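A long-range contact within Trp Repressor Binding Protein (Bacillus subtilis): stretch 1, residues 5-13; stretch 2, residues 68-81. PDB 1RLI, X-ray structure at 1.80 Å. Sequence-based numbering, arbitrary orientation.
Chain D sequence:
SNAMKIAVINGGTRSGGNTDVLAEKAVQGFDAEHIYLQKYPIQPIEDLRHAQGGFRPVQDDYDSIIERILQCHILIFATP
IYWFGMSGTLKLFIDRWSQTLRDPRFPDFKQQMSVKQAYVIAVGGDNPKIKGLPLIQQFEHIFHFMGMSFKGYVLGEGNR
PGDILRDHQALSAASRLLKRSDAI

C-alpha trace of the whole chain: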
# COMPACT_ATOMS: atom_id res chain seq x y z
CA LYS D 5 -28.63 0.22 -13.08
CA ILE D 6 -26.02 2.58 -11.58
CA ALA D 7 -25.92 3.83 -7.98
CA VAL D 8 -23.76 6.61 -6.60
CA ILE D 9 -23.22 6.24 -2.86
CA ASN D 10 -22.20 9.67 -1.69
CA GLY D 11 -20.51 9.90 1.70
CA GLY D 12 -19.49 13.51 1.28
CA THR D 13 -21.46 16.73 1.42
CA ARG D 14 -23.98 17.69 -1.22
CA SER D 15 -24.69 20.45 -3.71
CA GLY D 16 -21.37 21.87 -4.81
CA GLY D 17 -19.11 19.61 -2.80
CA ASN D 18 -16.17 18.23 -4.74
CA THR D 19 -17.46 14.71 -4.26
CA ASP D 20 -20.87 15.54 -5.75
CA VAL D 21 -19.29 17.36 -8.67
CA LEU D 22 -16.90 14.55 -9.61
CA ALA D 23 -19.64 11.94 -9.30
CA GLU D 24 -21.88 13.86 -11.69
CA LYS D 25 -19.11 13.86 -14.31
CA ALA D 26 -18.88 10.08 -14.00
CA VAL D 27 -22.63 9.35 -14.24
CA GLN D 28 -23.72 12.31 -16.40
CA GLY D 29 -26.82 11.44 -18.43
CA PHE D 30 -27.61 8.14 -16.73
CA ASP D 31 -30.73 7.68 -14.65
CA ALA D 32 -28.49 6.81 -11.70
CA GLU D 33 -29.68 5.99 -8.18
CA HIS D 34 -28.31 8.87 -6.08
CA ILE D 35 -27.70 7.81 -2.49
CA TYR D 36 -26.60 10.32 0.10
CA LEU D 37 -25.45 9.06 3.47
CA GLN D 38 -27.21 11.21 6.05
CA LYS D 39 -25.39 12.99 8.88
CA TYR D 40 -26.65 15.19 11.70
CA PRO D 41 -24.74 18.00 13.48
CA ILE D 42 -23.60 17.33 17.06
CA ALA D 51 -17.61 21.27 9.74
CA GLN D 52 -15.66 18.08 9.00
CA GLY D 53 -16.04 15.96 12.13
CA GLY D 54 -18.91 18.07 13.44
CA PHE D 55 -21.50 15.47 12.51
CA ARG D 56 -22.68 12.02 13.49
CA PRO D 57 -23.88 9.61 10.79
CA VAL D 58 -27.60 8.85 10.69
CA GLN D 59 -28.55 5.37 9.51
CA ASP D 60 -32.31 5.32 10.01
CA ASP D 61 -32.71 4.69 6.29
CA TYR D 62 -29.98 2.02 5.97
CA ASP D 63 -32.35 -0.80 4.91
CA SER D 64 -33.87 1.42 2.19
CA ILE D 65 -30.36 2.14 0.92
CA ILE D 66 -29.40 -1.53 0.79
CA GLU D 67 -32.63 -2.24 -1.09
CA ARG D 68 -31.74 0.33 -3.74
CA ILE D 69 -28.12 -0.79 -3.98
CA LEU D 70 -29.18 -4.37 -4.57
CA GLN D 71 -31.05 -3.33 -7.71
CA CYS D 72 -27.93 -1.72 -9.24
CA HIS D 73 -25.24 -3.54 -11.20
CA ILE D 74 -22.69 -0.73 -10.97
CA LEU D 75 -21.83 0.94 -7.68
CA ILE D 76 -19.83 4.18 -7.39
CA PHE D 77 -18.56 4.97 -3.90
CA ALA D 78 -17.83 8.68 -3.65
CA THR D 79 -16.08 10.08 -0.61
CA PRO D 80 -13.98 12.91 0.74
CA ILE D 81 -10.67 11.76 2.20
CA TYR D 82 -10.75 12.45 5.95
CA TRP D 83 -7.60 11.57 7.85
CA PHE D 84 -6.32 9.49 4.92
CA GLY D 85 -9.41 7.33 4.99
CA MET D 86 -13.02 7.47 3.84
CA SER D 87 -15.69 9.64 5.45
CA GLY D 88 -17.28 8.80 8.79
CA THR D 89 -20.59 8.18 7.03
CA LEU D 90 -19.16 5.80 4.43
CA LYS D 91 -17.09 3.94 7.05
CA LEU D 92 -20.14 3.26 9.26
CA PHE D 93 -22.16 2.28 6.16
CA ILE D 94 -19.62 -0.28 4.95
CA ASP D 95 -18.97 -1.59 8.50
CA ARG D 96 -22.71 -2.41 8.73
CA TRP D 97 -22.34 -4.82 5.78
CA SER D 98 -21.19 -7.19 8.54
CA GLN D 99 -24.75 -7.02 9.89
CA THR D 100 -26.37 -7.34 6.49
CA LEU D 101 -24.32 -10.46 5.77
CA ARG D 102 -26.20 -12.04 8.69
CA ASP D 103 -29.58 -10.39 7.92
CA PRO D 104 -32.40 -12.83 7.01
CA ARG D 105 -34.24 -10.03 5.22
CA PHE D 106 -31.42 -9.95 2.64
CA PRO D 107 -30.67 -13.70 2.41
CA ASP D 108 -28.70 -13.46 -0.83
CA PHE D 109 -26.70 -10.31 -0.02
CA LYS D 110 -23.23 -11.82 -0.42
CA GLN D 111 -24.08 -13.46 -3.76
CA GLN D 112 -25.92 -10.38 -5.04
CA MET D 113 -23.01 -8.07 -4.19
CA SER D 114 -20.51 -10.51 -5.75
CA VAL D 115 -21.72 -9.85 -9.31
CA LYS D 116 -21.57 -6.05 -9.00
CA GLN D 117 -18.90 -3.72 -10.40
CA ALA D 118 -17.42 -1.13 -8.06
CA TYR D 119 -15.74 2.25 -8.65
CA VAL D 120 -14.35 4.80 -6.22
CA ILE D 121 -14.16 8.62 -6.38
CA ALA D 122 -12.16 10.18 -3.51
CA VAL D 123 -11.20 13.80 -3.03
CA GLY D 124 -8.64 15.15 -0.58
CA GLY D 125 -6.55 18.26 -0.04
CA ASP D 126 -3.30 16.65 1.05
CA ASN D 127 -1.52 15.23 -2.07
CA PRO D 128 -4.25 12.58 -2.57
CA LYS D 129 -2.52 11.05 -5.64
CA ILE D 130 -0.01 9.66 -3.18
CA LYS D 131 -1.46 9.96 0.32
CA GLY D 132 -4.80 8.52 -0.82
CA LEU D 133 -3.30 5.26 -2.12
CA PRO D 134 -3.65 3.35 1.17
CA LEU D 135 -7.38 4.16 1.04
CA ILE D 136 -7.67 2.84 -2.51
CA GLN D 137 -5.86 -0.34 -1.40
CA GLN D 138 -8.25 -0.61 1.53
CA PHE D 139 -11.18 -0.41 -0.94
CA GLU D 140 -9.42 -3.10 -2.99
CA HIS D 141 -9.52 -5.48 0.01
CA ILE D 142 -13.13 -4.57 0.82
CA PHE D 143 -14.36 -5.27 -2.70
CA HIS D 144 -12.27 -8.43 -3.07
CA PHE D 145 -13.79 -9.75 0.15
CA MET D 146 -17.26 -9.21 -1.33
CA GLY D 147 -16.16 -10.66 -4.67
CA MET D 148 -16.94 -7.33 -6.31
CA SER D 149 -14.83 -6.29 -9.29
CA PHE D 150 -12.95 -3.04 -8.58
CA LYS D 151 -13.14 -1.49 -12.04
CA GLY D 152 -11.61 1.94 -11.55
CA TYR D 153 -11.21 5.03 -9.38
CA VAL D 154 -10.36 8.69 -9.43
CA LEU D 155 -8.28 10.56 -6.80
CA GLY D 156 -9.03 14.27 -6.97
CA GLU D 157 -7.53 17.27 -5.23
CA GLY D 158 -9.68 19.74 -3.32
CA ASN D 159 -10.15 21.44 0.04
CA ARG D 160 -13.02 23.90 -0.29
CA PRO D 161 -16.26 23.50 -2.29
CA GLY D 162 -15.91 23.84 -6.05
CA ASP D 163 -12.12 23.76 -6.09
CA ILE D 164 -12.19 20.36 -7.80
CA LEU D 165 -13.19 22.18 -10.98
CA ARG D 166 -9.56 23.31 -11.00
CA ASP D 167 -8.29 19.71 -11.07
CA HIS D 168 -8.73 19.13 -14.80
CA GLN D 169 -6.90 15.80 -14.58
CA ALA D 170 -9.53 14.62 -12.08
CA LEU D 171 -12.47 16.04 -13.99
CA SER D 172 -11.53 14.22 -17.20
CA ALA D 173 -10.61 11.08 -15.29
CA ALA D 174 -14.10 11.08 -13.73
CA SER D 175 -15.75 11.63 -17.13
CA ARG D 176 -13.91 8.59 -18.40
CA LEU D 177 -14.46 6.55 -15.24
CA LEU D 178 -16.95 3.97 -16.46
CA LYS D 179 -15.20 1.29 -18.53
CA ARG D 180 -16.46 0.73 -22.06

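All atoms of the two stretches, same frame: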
# COMPACT_ATOMS: atom_id res chain seq x y z
N LYS D 5 -29.83 0.65 -12.29
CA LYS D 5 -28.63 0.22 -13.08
C LYS D 5 -27.37 0.68 -12.36
O LYS D 5 -26.59 -0.14 -11.91
CB LYS D 5 -28.68 0.81 -14.48
CG LYS D 5 -28.15 -0.12 -15.58
CD LYS D 5 -26.71 -0.54 -15.34
CE LYS D 5 -26.23 -1.49 -16.43
NZ LYS D 5 -24.83 -1.95 -16.19
N ILE D 6 -27.18 2.00 -12.27
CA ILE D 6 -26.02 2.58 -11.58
C ILE D 6 -26.42 3.31 -10.29
O ILE D 6 -27.40 4.06 -10.27
CB ILE D 6 -25.30 3.65 -12.44
CG1 ILE D 6 -24.74 3.03 -13.72
CG2 ILE D 6 -24.18 4.30 -11.64
CD1 ILE D 6 -24.16 4.06 -14.67
N ALA D 7 -25.65 3.13 -9.23
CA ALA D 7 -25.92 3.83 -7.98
C ALA D 7 -24.67 4.60 -7.58
O ALA D 7 -23.55 4.11 -7.76
CB ALA D 7 -26.26 2.83 -6.87
N VAL D 8 -24.86 5.82 -7.10
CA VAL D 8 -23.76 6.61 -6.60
C VAL D 8 -24.03 6.72 -5.12
O VAL D 8 -25.07 7.24 -4.71
CB VAL D 8 -23.71 8.03 -7.20
CG1 VAL D 8 -22.64 8.83 -6.46
CG2 VAL D 8 -23.38 7.98 -8.67
N ILE D 9 -23.10 6.20 -4.32
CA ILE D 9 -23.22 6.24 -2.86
C ILE D 9 -22.31 7.36 -2.41
O ILE D 9 -21.08 7.23 -2.38
CB ILE D 9 -22.76 4.90 -2.26
CG1 ILE D 9 -23.65 3.78 -2.81
CG2 ILE D 9 -22.83 4.96 -0.74
CD1 ILE D 9 -23.12 2.43 -2.54
N ASN D 10 -22.94 8.48 -2.06
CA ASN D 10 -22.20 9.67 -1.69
C ASN D 10 -22.04 9.85 -0.19
O ASN D 10 -23.02 10.07 0.52
CB ASN D 10 -22.93 10.87 -2.29
CG ASN D 10 -22.13 12.14 -2.20
OD1 ASN D 10 -21.26 12.28 -1.35
ND2 ASN D 10 -22.44 13.10 -3.07
N GLY D 11 -20.79 9.75 0.29
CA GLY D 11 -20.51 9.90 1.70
C GLY D 11 -19.88 11.25 1.99
O GLY D 11 -19.24 11.45 3.02
N GLY D 12 -20.06 12.19 1.07
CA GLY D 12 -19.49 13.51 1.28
C GLY D 12 -20.60 14.48 1.63
O GLY D 12 -21.56 14.13 2.32
N THR D 13 -20.45 15.72 1.18
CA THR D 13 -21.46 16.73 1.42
C THR D 13 -22.26 16.74 0.14
O THR D 13 -22.05 15.88 -0.72
CB THR D 13 -20.83 18.12 1.67
OG1 THR D 13 -19.92 18.44 0.61
CG2 THR D 13 -20.09 18.12 3.00
N ARG D 68 -32.03 -0.34 -2.48
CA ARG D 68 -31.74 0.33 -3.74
C ARG D 68 -30.43 -0.15 -4.35
O ARG D 68 -30.35 -0.38 -5.56
CB ARG D 68 -31.71 1.84 -3.51
CG ARG D 68 -33.08 2.39 -3.21
CD ARG D 68 -33.00 3.79 -2.69
NE ARG D 68 -32.45 4.73 -3.65
CZ ARG D 68 -31.90 5.89 -3.31
NH1 ARG D 68 -31.85 6.23 -2.03
NH2 ARG D 68 -31.43 6.70 -4.24
N ILE D 69 -29.41 -0.31 -3.51
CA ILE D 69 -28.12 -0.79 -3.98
C ILE D 69 -28.22 -2.16 -4.63
O ILE D 69 -27.55 -2.45 -5.63
CB ILE D 69 -27.11 -0.90 -2.81
CG1 ILE D 69 -26.53 0.47 -2.51
CG2 ILE D 69 -26.02 -1.93 -3.13
CD1 ILE D 69 -25.65 0.49 -1.27
N LEU D 70 -29.05 -3.03 -4.05
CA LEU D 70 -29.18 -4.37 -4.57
C LEU D 70 -29.74 -4.41 -5.98
O LEU D 70 -29.49 -5.36 -6.72
CB LEU D 70 -30.01 -5.23 -3.61
CG LEU D 70 -29.17 -5.54 -2.35
CD1 LEU D 70 -30.01 -6.28 -1.30
CD2 LEU D 70 -27.96 -6.38 -2.75
N GLN D 71 -30.48 -3.37 -6.36
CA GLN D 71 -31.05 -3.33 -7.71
C GLN D 71 -30.08 -2.76 -8.76
O GLN D 71 -30.40 -2.75 -9.95
CB GLN D 71 -32.32 -2.48 -7.70
CG GLN D 71 -33.34 -2.93 -6.66
CD GLN D 71 -34.65 -2.16 -6.75
OE1 GLN D 71 -35.38 -2.27 -7.74
NE2 GLN D 71 -34.95 -1.38 -5.72
N CYS D 72 -28.90 -2.31 -8.32
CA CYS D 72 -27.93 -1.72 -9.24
C CYS D 72 -26.73 -2.61 -9.52
O CYS D 72 -26.14 -3.21 -8.61
CB CYS D 72 -27.46 -0.36 -8.69
SG CYS D 72 -28.79 0.84 -8.50
N HIS D 73 -26.37 -2.71 -10.80
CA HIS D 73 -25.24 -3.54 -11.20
C HIS D 73 -23.90 -2.84 -11.00
O HIS D 73 -22.88 -3.48 -10.77
CB HIS D 73 -25.37 -3.94 -12.67
CG HIS D 73 -24.33 -4.91 -13.13
ND1 HIS D 73 -23.53 -4.68 -14.23
CD2 HIS D 73 -23.96 -6.11 -12.63
CE1 HIS D 73 -22.71 -5.71 -14.39
NE2 HIS D 73 -22.95 -6.59 -13.44
N ILE D 74 -23.92 -1.51 -11.10
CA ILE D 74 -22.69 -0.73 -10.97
C ILE D 74 -22.81 0.16 -9.74
O ILE D 74 -23.79 0.89 -9.57
CB ILE D 74 -22.46 0.17 -12.20
CG1 ILE D 74 -22.19 -0.70 -13.43
CG2 ILE D 74 -21.29 1.12 -11.93
CD1 ILE D 74 -22.20 0.10 -14.76
N LEU D 75 -21.80 0.11 -8.88
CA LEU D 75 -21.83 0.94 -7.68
C LEU D 75 -20.63 1.88 -7.66
O LEU D 75 -19.49 1.43 -7.78
CB LEU D 75 -21.78 0.08 -6.42
CG LEU D 75 -22.84 -1.01 -6.24
CD1 LEU D 75 -22.64 -1.67 -4.85
CD2 LEU D 75 -24.23 -0.41 -6.36
N ILE D 76 -20.89 3.18 -7.48
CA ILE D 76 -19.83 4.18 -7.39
C ILE D 76 -19.80 4.74 -5.98
O ILE D 76 -20.76 5.36 -5.52
CB ILE D 76 -20.04 5.34 -8.40
CG1 ILE D 76 -20.02 4.76 -9.81
CG2 ILE D 76 -18.93 6.39 -8.24
CD1 ILE D 76 -20.36 5.74 -10.92
N PHE D 77 -18.70 4.50 -5.27
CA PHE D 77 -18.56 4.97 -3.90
C PHE D 77 -17.81 6.27 -3.99
O PHE D 77 -16.66 6.29 -4.42
CB PHE D 77 -17.77 3.95 -3.09
CG PHE D 77 -18.52 2.67 -2.86
CD1 PHE D 77 -19.31 2.50 -1.73
CD2 PHE D 77 -18.49 1.66 -3.82
CE1 PHE D 77 -20.05 1.33 -1.56
CE2 PHE D 77 -19.23 0.50 -3.65
CZ PHE D 77 -20.01 0.34 -2.51
N ALA D 78 -18.45 7.36 -3.58
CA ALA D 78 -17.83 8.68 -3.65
C ALA D 78 -17.59 9.20 -2.26
O ALA D 78 -18.51 9.27 -1.44
CB ALA D 78 -18.73 9.63 -4.44
N THR D 79 -16.36 9.62 -1.97
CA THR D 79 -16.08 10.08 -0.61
C THR D 79 -14.96 11.08 -0.46
O THR D 79 -14.03 11.09 -1.25
CB THR D 79 -15.67 8.88 0.29
OG1 THR D 79 -15.45 9.33 1.64
CG2 THR D 79 -14.34 8.27 -0.23
N PRO D 80 -15.06 11.96 0.54
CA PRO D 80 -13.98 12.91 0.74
C PRO D 80 -12.94 12.08 1.50
O PRO D 80 -13.29 11.04 2.09
CB PRO D 80 -14.61 13.99 1.62
CG PRO D 80 -15.69 13.28 2.35
CD PRO D 80 -16.27 12.37 1.28
N ILE D 81 -11.69 12.49 1.48
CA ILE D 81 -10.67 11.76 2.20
C ILE D 81 -10.49 12.51 3.52
O ILE D 81 -10.05 13.66 3.54
CB ILE D 81 -9.31 11.72 1.44
CG1 ILE D 81 -9.49 11.01 0.08
CG2 ILE D 81 -8.26 10.97 2.28
CD1 ILE D 81 -8.22 10.98 -0.78

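Residues 6-10 and the strand that starts at Ile 74 lie side by side as parallel beta strands. Their axes approach to 4.7 Å and their directions differ by 18°. The ladder uses alternate residues of each strand: Ala 7 and Ile 9 each turn both N and O to stretch 2, while Ile 6, Val 8 and Asn 10 make no backbone hydrogen bond to stretch 2.

Lys 5 opens the ladder. Lys 5 O accepts from Ile 74 N at 3.1 Å, nearly in line, and more weakly from His 73 N at 2.8 Å. Its long side chain returns to stretch 2, where Lys 5 NZ lies 3.6 Å from His 73 ND1, at the edge of the ring.

Ile 6 pairs with Ile 74 on one face of the sheet. Ile 6 CG1 is 4.0 Å from Ile 74 CB, and Ile 6 CG2 reaches Ile 76 CD1 at 4.1 Å. The CA of Ile 6 also approaches Ile 74 O at 3.4 Å.

Ala 7 N donates to Ile 74 O at 2.9 Å, and Ala 7 O accepts from Ile 76 N at 2.8 Å. Its small side chain is on the other face. There Ala 7 CB meets Cys 72 SG at 3.6 Å and Leu 75 CD2 at 3.9 Å.

Val 8 shares the face of Ile 6. Val 8 CG2 sits 4.3 Å from Ile 76 CB in a loose apolar contact.

Ile 9 N donates to Ile 76 O at 2.8 Å, and Ile 9 O accepts from Ala 78 N at 2.9 Å. Ile 9 CD1 touches both Ile 69 CD1 and Phe 77 CE1 at 3.4 Å, so a helix residue, Ile 69, packs against the Ile 9 side of the sheet.

Asn 10 OD1 accepts from Gly 12 N at 2.7 Å, a bond within stretch 1 just past the strand. Gly 11 N closes the ladder on Ala 78 O at 2.9 Å. Gly 12 CA packs 3.4 Å from Pro 80 CD. A CB on Gly 12 would point toward stretch 2 and lie 3.2 Å from Pro 80 CD, which is tight, so the bare CA fits closely.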